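Local coordinates for glycosylation Associate Protein 1 (Streptococcus agalactiae serotype V, PDB 6OYC) that probably works with its partner proteins Gap2 and Gap3 in glycosylation-coupled export of adhesins through the accessory Sec system, at residues Thr305-Gly310 and Gln439-Ser444; Val354-Glu359 and Ile433-Thr438; Ser407-Leu412 and Ile418-Tyr423. All coordinates share one frame; numbering follows the deposited sequence.

Contact 1. Residues Thr305-Gly310 and Gln439-Ser444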
loop_
_atom_site.group_PDB
_atom_site.type_symbol
_atom_site.label_atom_id
_atom_site.label_comp_id
_atom_site.label_asym_id
_atom_site.label_seq_id
_atom_site.Cartn_x
_atom_site.Cartn_y
_atom_site.Cartn_z
ATOM N N THR A 305 -11.808 -4.066 4.647
ATOM C CA THR A 305 -13.112 -4.651 4.360
ATOM C C THR A 305 -13.385 -4.849 2.873
ATOM O O THR A 305 -14.479 -5.295 2.527
ATOM C CB THR A 305 -14.208 -3.788 4.972
ATOM O OG1 THR A 305 -13.961 -2.419 4.641
ATOM C CG2 THR A 305 -14.219 -3.946 6.519
ATOM N N ARG A 306 -12.437 -4.544 1.985
ATOM C CA ARG A 306 -12.581 -4.984 0.602
ATOM C C ARG A 306 -12.567 -6.506 0.465
ATOM O O ARG A 306 -12.930 -7.020 -0.597
ATOM C CB ARG A 306 -11.466 -4.395 -0.274
ATOM C CG ARG A 306 -11.392 -2.861 -0.317
ATOM C CD ARG A 306 -10.119 -2.370 -1.021
ATOM N NE ARG A 306 -8.901 -2.748 -0.306
ATOM C CZ ARG A 306 -7.674 -2.673 -0.822
ATOM N NH1 ARG A 306 -7.509 -2.224 -2.058
ATOM N NH2 ARG A 306 -6.620 -3.063 -0.110
ATOM N N LEU A 307 -12.107 -7.236 1.481
ATOM C CA LEU A 307 -12.065 -8.695 1.396
ATOM C C LEU A 307 -13.477 -9.276 1.484
ATOM O O LEU A 307 -14.297 -8.834 2.296
ATOM C CB LEU A 307 -11.204 -9.275 2.526
ATOM C CG LEU A 307 -9.678 -9.358 2.402
ATOM C CD1 LEU A 307 -9.239 -10.345 1.303
ATOM C CD2 LEU A 307 -9.066 -7.966 2.184
ATOM N N ALA A 308 -13.763 -10.264 0.641
ATOM C CA ALA A 308 -15.002 -11.022 0.772
ATOM C C ALA A 308 -14.887 -12.032 1.908
ATOM O O ALA A 308 -13.808 -12.569 2.183
ATOM C CB ALA A 308 -15.342 -11.748 -0.528
ATOM N N LEU A 309 -16.005 -12.280 2.580
ATOM C CA LEU A 309 -16.052 -13.212 3.701
ATOM C C LEU A 309 -16.788 -14.479 3.295
ATOM O O LEU A 309 -17.922 -14.412 2.806
ATOM C CB LEU A 309 -16.748 -12.586 4.907
ATOM C CG LEU A 309 -16.005 -11.494 5.665
ATOM C CD1 LEU A 309 -16.708 -10.162 5.503
ATOM C CD2 LEU A 309 -15.921 -11.869 7.135
ATOM N N GLY A 310 -16.138 -15.627 3.487
ATOM C CA GLY A 310 -16.819 -16.911 3.483
ATOM C C GLY A 310 -17.242 -17.462 2.143
ATOM O O GLY A 310 -17.956 -18.471 2.110
ATOM N N GLN A 439 -1.836 -11.422 6.553
ATOM C CA GLN A 439 -2.474 -11.558 7.862
ATOM C C GLN A 439 -3.728 -10.692 7.955
ATOM O O GLN A 439 -4.775 -11.150 8.430
ATOM C CB GLN A 439 -1.495 -11.187 8.972
ATOM C CG GLN A 439 -0.309 -12.102 9.086
ATOM C CD GLN A 439 0.615 -11.675 10.198
ATOM O OE1 GLN A 439 1.292 -10.636 10.112
ATOM N NE2 GLN A 439 0.633 -12.454 11.266
ATOM N N ILE A 440 -3.631 -9.428 7.516
ATOM C CA ILE A 440 -4.791 -8.534 7.522
ATOM C C ILE A 440 -5.913 -9.110 6.679
ATOM O O ILE A 440 -7.086 -9.079 7.071
ATOM C CB ILE A 440 -4.396 -7.132 7.024
ATOM C CG1 ILE A 440 -3.553 -6.402 8.076
ATOM C CG2 ILE A 440 -5.634 -6.323 6.654
ATOM C CD1 ILE A 440 -2.661 -5.337 7.468
ATOM N N ALA A 441 -5.574 -9.627 5.493
ATOM C CA ALA A 441 -6.586 -10.232 4.639
ATOM C C ALA A 441 -7.242 -11.424 5.333
ATOM O O ALA A 441 -8.450 -11.653 5.185
ATOM C CB ALA A 441 -5.955 -10.644 3.307
ATOM N N GLY A 442 -6.467 -12.176 6.114
ATOM C CA GLY A 442 -6.981 -13.296 6.882
ATOM C C GLY A 442 -8.057 -12.903 7.877
ATOM O O GLY A 442 -9.172 -13.422 7.802
ATOM N N ILE A 443 -7.755 -11.983 8.801
ATOM C CA ILE A 443 -8.769 -11.530 9.752
ATOM C C ILE A 443 -9.891 -10.765 9.069
ATOM O O ILE A 443 -10.950 -10.575 9.675
ATOM C CB ILE A 443 -8.196 -10.629 10.867
ATOM C CG1 ILE A 443 -7.756 -9.282 10.297
ATOM C CG2 ILE A 443 -7.044 -11.287 11.611
ATOM C CD1 ILE A 443 -7.224 -8.308 11.362
ATOM N N SER A 444 -9.678 -10.275 7.844
ATOM C CA SER A 444 -10.715 -9.523 7.153
ATOM C C SER A 444 -11.656 -10.427 6.375
ATOM O O SER A 444 -12.778 -10.014 6.062
ATOM C CB SER A 444 -10.089 -8.499 6.190
ATOM O OG SER A 444 -9.409 -7.473 6.883
HETATM O O HOH W 1 -14.070 -7.803 4.930
#

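Contact 2. Residues Val354-Glu359 and Ile433-Thr438. With SO4 (sulfate ion), chain K.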
loop_
_atom_site.group_PDB
_atom_site.type_symbol
_atom_site.label_atom_id
_atom_site.label_comp_id
_atom_site.label_asym_id
_atom_site.label_seq_id
_atom_site.Cartn_x
_atom_site.Cartn_y
_atom_site.Cartn_z
ATOM N N VAL A 354 2.381 -18.984 -3.390
ATOM C CA VAL A 354 2.281 -17.539 -3.526
ATOM C C VAL A 354 3.645 -16.936 -3.221
ATOM O O VAL A 354 4.212 -17.176 -2.147
ATOM C CB VAL A 354 1.203 -16.974 -2.592
ATOM C CG1 VAL A 354 1.130 -15.418 -2.671
ATOM C CG2 VAL A 354 -0.131 -17.629 -2.925
ATOM N N SER A 355 4.178 -16.171 -4.171
ATOM C CA SER A 355 5.411 -15.422 -3.979
ATOM C C SER A 355 5.110 -13.945 -4.174
ATOM O O SER A 355 4.605 -13.542 -5.233
ATOM C CB SER A 355 6.500 -15.882 -4.950
ATOM O OG SER A 355 7.577 -14.967 -4.960
ATOM N N TYR A 356 5.412 -13.149 -3.156
ATOM C CA TYR A 356 5.284 -11.707 -3.233
ATOM C C TYR A 356 6.582 -11.028 -3.673
ATOM O O TYR A 356 6.613 -9.799 -3.781
ATOM C CB TYR A 356 4.829 -11.145 -1.880
ATOM C CG TYR A 356 3.471 -11.627 -1.378
ATOM C CD1 TYR A 356 2.317 -11.481 -2.152
ATOM C CD2 TYR A 356 3.342 -12.200 -0.104
ATOM C CE1 TYR A 356 1.087 -11.913 -1.686
ATOM C CE2 TYR A 356 2.102 -12.625 0.378
ATOM C CZ TYR A 356 0.984 -12.485 -0.424
ATOM O OH TYR A 356 -0.243 -12.902 0.043
ATOM N N GLU A 357 7.636 -11.789 -3.958
ATOM C CA GLU A 357 8.916 -11.194 -4.324
ATOM C C GLU A 357 8.825 -10.556 -5.705
ATOM O O GLU A 357 8.536 -11.240 -6.692
ATOM C CB GLU A 357 10.023 -12.246 -4.304
ATOM C CG GLU A 357 11.368 -11.673 -4.743
ATOM C CD GLU A 357 11.716 -10.368 -4.011
ATOM O OE1 GLU A 357 11.579 -10.306 -2.778
ATOM O OE2 GLU A 357 12.127 -9.388 -4.665
ATOM N N ARG A 358 9.096 -9.253 -5.783
ATOM C CA ARG A 358 8.981 -8.550 -7.059
ATOM C C ARG A 358 10.201 -8.761 -7.958
ATOM O O ARG A 358 10.076 -8.678 -9.186
ATOM C CB ARG A 358 8.742 -7.059 -6.816
ATOM C CG ARG A 358 9.877 -6.307 -6.188
ATOM C CD ARG A 358 9.510 -4.829 -6.052
ATOM N NE ARG A 358 10.506 -4.110 -5.275
ATOM C CZ ARG A 358 10.645 -2.785 -5.242
ATOM N NH1 ARG A 358 9.840 -1.998 -5.949
ATOM N NH2 ARG A 358 11.600 -2.248 -4.497
ATOM N N GLU A 359 11.363 -9.052 -7.380
ATOM C CA GLU A 359 12.560 -9.268 -8.182
ATOM C C GLU A 359 12.377 -10.482 -9.083
ATOM O O GLU A 359 12.019 -11.573 -8.623
ATOM C CB GLU A 359 13.793 -9.452 -7.288
ATOM C CG GLU A 359 14.323 -8.175 -6.613
ATOM C CD GLU A 359 14.836 -7.119 -7.604
ATOM O OE1 GLU A 359 14.907 -7.395 -8.828
ATOM O OE2 GLU A 359 15.162 -5.996 -7.154
ATOM N N ILE A 433 8.680 -14.553 9.622
ATOM C CA ILE A 433 8.151 -13.200 9.432
ATOM C C ILE A 433 7.006 -13.260 8.428
ATOM O O ILE A 433 7.212 -12.991 7.234
ATOM C CB ILE A 433 9.237 -12.221 8.957
ATOM C CG1 ILE A 433 10.528 -12.421 9.750
ATOM C CG2 ILE A 433 8.751 -10.778 9.091
ATOM C CD1 ILE A 433 11.730 -11.704 9.162
ATOM N N PRO A 434 5.803 -13.634 8.849
ATOM C CA PRO A 434 4.710 -13.772 7.888
ATOM C C PRO A 434 4.333 -12.427 7.295
ATOM O O PRO A 434 4.480 -11.376 7.926
ATOM C CB PRO A 434 3.564 -14.377 8.714
ATOM C CG PRO A 434 3.972 -14.282 10.116
ATOM C CD PRO A 434 5.467 -14.214 10.156
ATOM N N ASP A 435 3.887 -12.475 6.042
ATOM C CA ASP A 435 3.486 -11.274 5.322
ATOM C C ASP A 435 2.340 -10.553 6.043
ATOM O O ASP A 435 1.319 -11.158 6.401
ATOM C CB ASP A 435 3.088 -11.646 3.889
ATOM C CG ASP A 435 2.630 -10.439 3.079
ATOM O OD1 ASP A 435 3.483 -9.609 2.740
ATOM O OD2 ASP A 435 1.418 -10.311 2.796
ATOM N N LEU A 436 2.524 -9.251 6.262
ATOM C CA LEU A 436 1.562 -8.475 7.038
ATOM C C LEU A 436 0.226 -8.367 6.318
ATOM O O LEU A 436 -0.833 -8.606 6.918
ATOM C CB LEU A 436 2.117 -7.077 7.327
ATOM C CG LEU A 436 1.092 -6.128 7.967
ATOM C CD1 LEU A 436 0.739 -6.658 9.349
ATOM C CD2 LEU A 436 1.581 -4.668 8.047
ATOM N N TYR A 437 0.246 -7.987 5.034
ATOM C CA TYR A 437 -1.015 -7.782 4.343
ATOM C C TYR A 437 -1.816 -9.081 4.286
ATOM O O TYR A 437 -3.042 -9.068 4.428
ATOM C CB TYR A 437 -0.804 -7.222 2.934
ATOM C CG TYR A 437 -2.172 -6.959 2.334
ATOM C CD1 TYR A 437 -2.962 -5.918 2.810
ATOM C CD2 TYR A 437 -2.718 -7.798 1.373
ATOM C CE1 TYR A 437 -4.246 -5.686 2.306
ATOM C CE2 TYR A 437 -4.015 -7.567 0.857
ATOM C CZ TYR A 437 -4.767 -6.514 1.332
ATOM O OH TYR A 437 -6.042 -6.273 0.855
ATOM N N THR A 438 -1.134 -10.214 4.098
ATOM C CA THR A 438 -1.805 -11.513 4.106
ATOM C C THR A 438 -2.492 -11.773 5.442
ATOM O O THR A 438 -3.613 -12.295 5.478
ATOM C CB THR A 438 -0.795 -12.620 3.789
ATOM O OG1 THR A 438 -0.216 -12.374 2.503
ATOM C CG2 THR A 438 -1.459 -13.993 3.773
HETATM S S SO4 K . 10.718 -4.813 -1.425
HETATM O O1 SO4 K . 9.282 -5.058 -1.338
HETATM O O2 SO4 K . 11.036 -3.478 -0.900
HETATM O O3 SO4 K . 11.125 -4.963 -2.821
HETATM O O4 SO4 K . 11.435 -5.812 -0.625
#

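Contact 3. Residues Ser407-Leu412 and Ile418-Tyr423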
loop_
_atom_site.group_PDB
_atom_site.type_symbol
_atom_site.label_atom_id
_atom_site.label_comp_id
_atom_site.label_asym_id
_atom_site.label_seq_id
_atom_site.Cartn_x
_atom_site.Cartn_y
_atom_site.Cartn_z
ATOM N N SER A 407 -0.277 -24.978 -8.180
ATOM C CA SER A 407 0.041 -23.846 -9.033
ATOM C C SER A 407 0.952 -22.885 -8.283
ATOM O O SER A 407 1.145 -22.973 -7.064
ATOM C CB SER A 407 -1.222 -23.118 -9.530
ATOM O OG SER A 407 -2.075 -22.771 -8.453
ATOM N N PHE A 408 1.516 -21.957 -9.048
ATOM C CA PHE A 408 2.415 -20.942 -8.537
ATOM C C PHE A 408 1.945 -19.605 -9.082
ATOM O O PHE A 408 1.747 -19.466 -10.292
ATOM C CB PHE A 408 3.857 -21.238 -8.962
ATOM C CG PHE A 408 4.858 -20.236 -8.479
ATOM C CD1 PHE A 408 5.142 -19.087 -9.225
ATOM C CD2 PHE A 408 5.535 -20.438 -7.284
ATOM C CE1 PHE A 408 6.075 -18.161 -8.772
ATOM C CE2 PHE A 408 6.470 -19.525 -6.837
ATOM C CZ PHE A 408 6.743 -18.384 -7.579
ATOM N N THR A 409 1.750 -18.628 -8.201
ATOM C CA THR A 409 1.306 -17.316 -8.643
ATOM C C THR A 409 2.076 -16.227 -7.907
ATOM O O THR A 409 2.580 -16.425 -6.796
ATOM C CB THR A 409 -0.205 -17.107 -8.441
ATOM O OG1 THR A 409 -0.582 -15.867 -9.043
ATOM C CG2 THR A 409 -0.555 -17.005 -6.977
ATOM N N HIS A 410 2.134 -15.055 -8.547
ATOM C CA HIS A 410 2.798 -13.871 -8.010
ATOM C C HIS A 410 1.838 -12.692 -8.104
ATOM O O HIS A 410 1.817 -11.977 -9.111
ATOM C CB HIS A 410 4.096 -13.581 -8.764
ATOM C CG HIS A 410 4.665 -12.223 -8.473
ATOM N ND1 HIS A 410 4.927 -11.787 -7.190
ATOM C CD2 HIS A 410 4.996 -11.200 -9.295
ATOM C CE1 HIS A 410 5.402 -10.556 -7.237
ATOM N NE2 HIS A 410 5.455 -10.180 -8.502
ATOM N N PRO A 411 1.029 -12.457 -7.079
ATOM C CA PRO A 411 0.105 -11.310 -7.118
ATOM C C PRO A 411 0.869 -9.992 -7.223
ATOM O O PRO A 411 1.893 -9.807 -6.567
ATOM C CB PRO A 411 -0.655 -11.414 -5.790
ATOM C CG PRO A 411 -0.334 -12.814 -5.252
ATOM C CD PRO A 411 0.990 -13.190 -5.804
ATOM N N LEU A 412 0.362 -9.076 -8.066
ATOM C CA LEU A 412 1.023 -7.812 -8.381
ATOM C C LEU A 412 0.542 -6.640 -7.531
ATOM O O LEU A 412 1.188 -5.592 -7.534
ATOM C CB LEU A 412 0.812 -7.451 -9.866
ATOM C CG LEU A 412 1.283 -8.519 -10.876
ATOM C CD1 LEU A 412 0.733 -8.275 -12.282
ATOM C CD2 LEU A 412 2.797 -8.616 -10.899
ATOM N N ILE A 418 -6.702 -9.922 -3.162
ATOM C CA ILE A 418 -8.111 -9.929 -2.812
ATOM C C ILE A 418 -8.870 -10.869 -3.731
ATOM O O ILE A 418 -9.692 -11.674 -3.274
ATOM C CB ILE A 418 -8.675 -8.498 -2.863
ATOM C CG1 ILE A 418 -8.080 -7.649 -1.731
ATOM C CG2 ILE A 418 -10.190 -8.544 -2.777
ATOM C CD1 ILE A 418 -8.368 -6.135 -1.851
ATOM N N ASN A 419 -8.584 -10.812 -5.035
ATOM C CA ASN A 419 -9.264 -11.713 -5.952
ATOM C C ASN A 419 -8.830 -13.151 -5.717
ATOM O O ASN A 419 -9.666 -14.062 -5.703
ATOM C CB ASN A 419 -9.018 -11.288 -7.392
ATOM C CG ASN A 419 -10.001 -10.233 -7.841
ATOM O OD1 ASN A 419 -11.072 -10.544 -8.362
ATOM N ND2 ASN A 419 -9.663 -8.973 -7.599
ATOM N N ARG A 420 -7.537 -13.368 -5.467
ATOM C CA ARG A 420 -7.055 -14.734 -5.324
ATOM C C ARG A 420 -7.604 -15.388 -4.051
ATOM O O ARG A 420 -7.802 -16.606 -4.018
ATOM C CB ARG A 420 -5.518 -14.750 -5.408
ATOM C CG ARG A 420 -4.917 -16.117 -5.905
ATOM C CD ARG A 420 -5.196 -16.366 -7.436
ATOM N NE ARG A 420 -4.453 -17.464 -8.086
ATOM C CZ ARG A 420 -4.498 -18.766 -7.757
ATOM N NH1 ARG A 420 -5.259 -19.212 -6.756
ATOM N NH2 ARG A 420 -3.763 -19.640 -8.442
ATOM N N LEU A 421 -7.937 -14.597 -3.029
ATOM C CA LEU A 421 -8.423 -15.118 -1.761
ATOM C C LEU A 421 -9.931 -15.304 -1.724
ATOM O O LEU A 421 -10.450 -15.802 -0.717
ATOM C CB LEU A 421 -8.006 -14.186 -0.624
ATOM C CG LEU A 421 -6.528 -14.295 -0.246
ATOM C CD1 LEU A 421 -6.131 -13.179 0.731
ATOM C CD2 LEU A 421 -6.218 -15.666 0.337
ATOM N N GLU A 422 -10.634 -14.919 -2.791
ATOM C CA GLU A 422 -12.094 -14.917 -2.768
ATOM C C GLU A 422 -12.652 -16.266 -2.329
ATOM O O GLU A 422 -13.516 -16.342 -1.452
ATOM C CB GLU A 422 -12.634 -14.547 -4.153
ATOM C CG GLU A 422 -14.108 -14.179 -4.148
ATOM C CD GLU A 422 -14.657 -13.949 -5.543
ATOM O OE1 GLU A 422 -13.879 -14.096 -6.515
ATOM O OE2 GLU A 422 -15.865 -13.632 -5.660
ATOM N N TYR A 423 -12.167 -17.342 -2.935
ATOM C CA TYR A 423 -12.691 -18.676 -2.679
ATOM C C TYR A 423 -11.712 -19.547 -1.898
ATOM O O TYR A 423 -11.886 -20.763 -1.853
ATOM C CB TYR A 423 -13.086 -19.348 -4.002
ATOM C CG TYR A 423 -14.204 -18.620 -4.741
ATOM C CD1 TYR A 423 -15.529 -18.710 -4.304
ATOM C CD2 TYR A 423 -13.934 -17.833 -5.863
ATOM C CE1 TYR A 423 -16.554 -18.036 -4.964
ATOM C CE2 TYR A 423 -14.951 -17.155 -6.527
ATOM C CZ TYR A 423 -16.258 -17.259 -6.075
ATOM O OH TYR A 423 -17.265 -16.585 -6.734
#

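Contact 1. Residues Thr305-Gly310 and Gln439-Ser444
Leu307 sets its side chain against helix 436-445, over Ala441 and Ser444, two residues that lie one turn apart on the same helical face. Its branch point does much of the touching: CG sits 3.8 Å from Ala441 O and 3.9 Å from Ser444 CB. With CG beside its own backbone N (chi1 -83°), the isobutyl group lies against the helix, and Leu307 CD1 reaches Ala441 CB at 3.9 Å, a methyl-to-methyl contact between branch and stub. The second branch, CD2, runs past Ala441 CA and Ser444 CB at a looser distance.

Leu309 meets the helix differently. Its CB does not aim at the partner, but the end of the chain swings closer, so that CG comes to 3.6 Å from Ser444 O, with both methyls on the same side of that oxygen, a little farther off. The carbonyl is therefore met by hydrocarbon on this side, and its polar need is served by a water that donates to Ser444 O and to Leu307 O, each at 2.8 Å. The water thus bridges two acceptors, loop to helix, that could not bond each other.

Ser444 turns its hydroxyl back onto its own helix. OG donates to Ile440 O at 2.8 Å, from above the carbonyl plane, while Ser444 N uses the same oxygen from the opposite face; OG is also bonded to Asp304 N, just ahead of the loop segment.

Residues 305-310 belong to the connection from strand 297-299, at the edge of the seven-stranded parallel sheet, to strand 318-323 of the six-stranded one, consistent with an interdomain linker of a GT-B fold. Helix 484-502 packs on Leu309 through Leu491 and Ile495, and Ile418 of helix 414-420 covers Leu307.

Contact 2. Residues Val354-Glu359 and Ile433-Thr438
Tyr356 reaches from the loop after strand 349-354 to Asp435 and Thr438 at the start of helix 436-445. The polar part of the contact is a hydrogen bond between Tyr356 OH and Thr438 OG1, short at 2.5 Å; Tyr321 OH is a further hydrogen-bond partner of the phenol. Within the helix start, Asp435 is the N-cap. With CG anti to its backbone N (chi1 179°), OD2 accepts from Thr438 N at 2.9 Å and from Thr438 OG1 at 2.6 Å, the two donors coming from opposite faces of the carboxylate plane.

In the van der Waals part the Tyr356 ring lies obliquely against the same carboxylate, CE2 3.4 Å from Asp435 OD2, the side chains crossing at about a right angle and the two planes 35° apart. Val354 CG1 packs on one face of the ring, offset toward its rim.

Farther along the loop, Arg358 NE makes a weak hydrogen bond of 2.7 Å to O3 of a sulfate that Thr27 OG1 also binds; the ion probably came from the crystallisation liquor.

The Thr438 hydroxyl thus links phenol to carboxylate, tying the loop to a helix start whose dipole would probably favour a charged Asp435.

Contact 3. Residues Ser407-Leu412 and Ile418-Tyr423
Ser407 and Thr409 stand on an extended strand, their CA atoms 6.7 Å apart, and face Arg420 in the last turn of helix 414-420. Both have the open backbone angles of a beta strand, so their side chains point to the helix side of the sheet while Phe408 between them points away. The backbones stay well separated: Thr409 CA and Arg420 CA are 9.4 Å apart, and no hydrogen bond joins the two segments. Past the strand the chain runs on extended through Pro411, whose ring packs on Val354 and Tyr321. Just after Arg420 the backbone is held by a bond of 3.2 Å from Glu422 N to Asn419 O.

Strand 406-409, helix 414-420 and strand 426-428 form a beta-alpha-beta crossover in the six-stranded parallel sheet. The two strands are not neighbours in it; 349-354 and 318-323 lie between them, and the connection through helix 414-420 passes over them, as in a Rossmann-like domain.

Arg420 bridges the gap with its long side chain. It leaves the helix with CG turned away from its backbone N (chi1 -154°) and bends at chi2 (71°), which lays the guanidinium over the strands. Thr409 approaches from the opposite direction: its methyl CG2 comes to 4.1 Å from Arg420 NE, meeting the flat group obliquely. Ser407 OG lies at the guanidinium edge, near its plane, as a polar neighbour 3.6 Å from Arg420 NH2. The strong partner of the guanidinium is elsewhere, since Arg420 NH1 makes a salt bridge with Glu319 on strand 318-323 and a weak hydrogen bond with Thr352 OG1. Tyr321, two residues on from Glu319, packs against the Arg420 side chain.

In the fold
All three contacts belong to the region around the six-stranded parallel sheet. Contacts 1 and 2 are buried and share helix 436-445: contact 1 lies along its body and is mainly apolar with one bridging water, whereas contact 2 holds its first turn through polar groups. Contact 3 is at the surface, on the edge strand, and its arginine looks past the strand to a charge deeper in the sheet. Helix 414-420 and the residue after it tie them together: Ile418 touches Leu307 of contact 1 and Tyr437 of contact 2, and Leu421 meets Ala441. Contacts 2 and 3 are also joined through Ser355, which bonds Thr409 and His410.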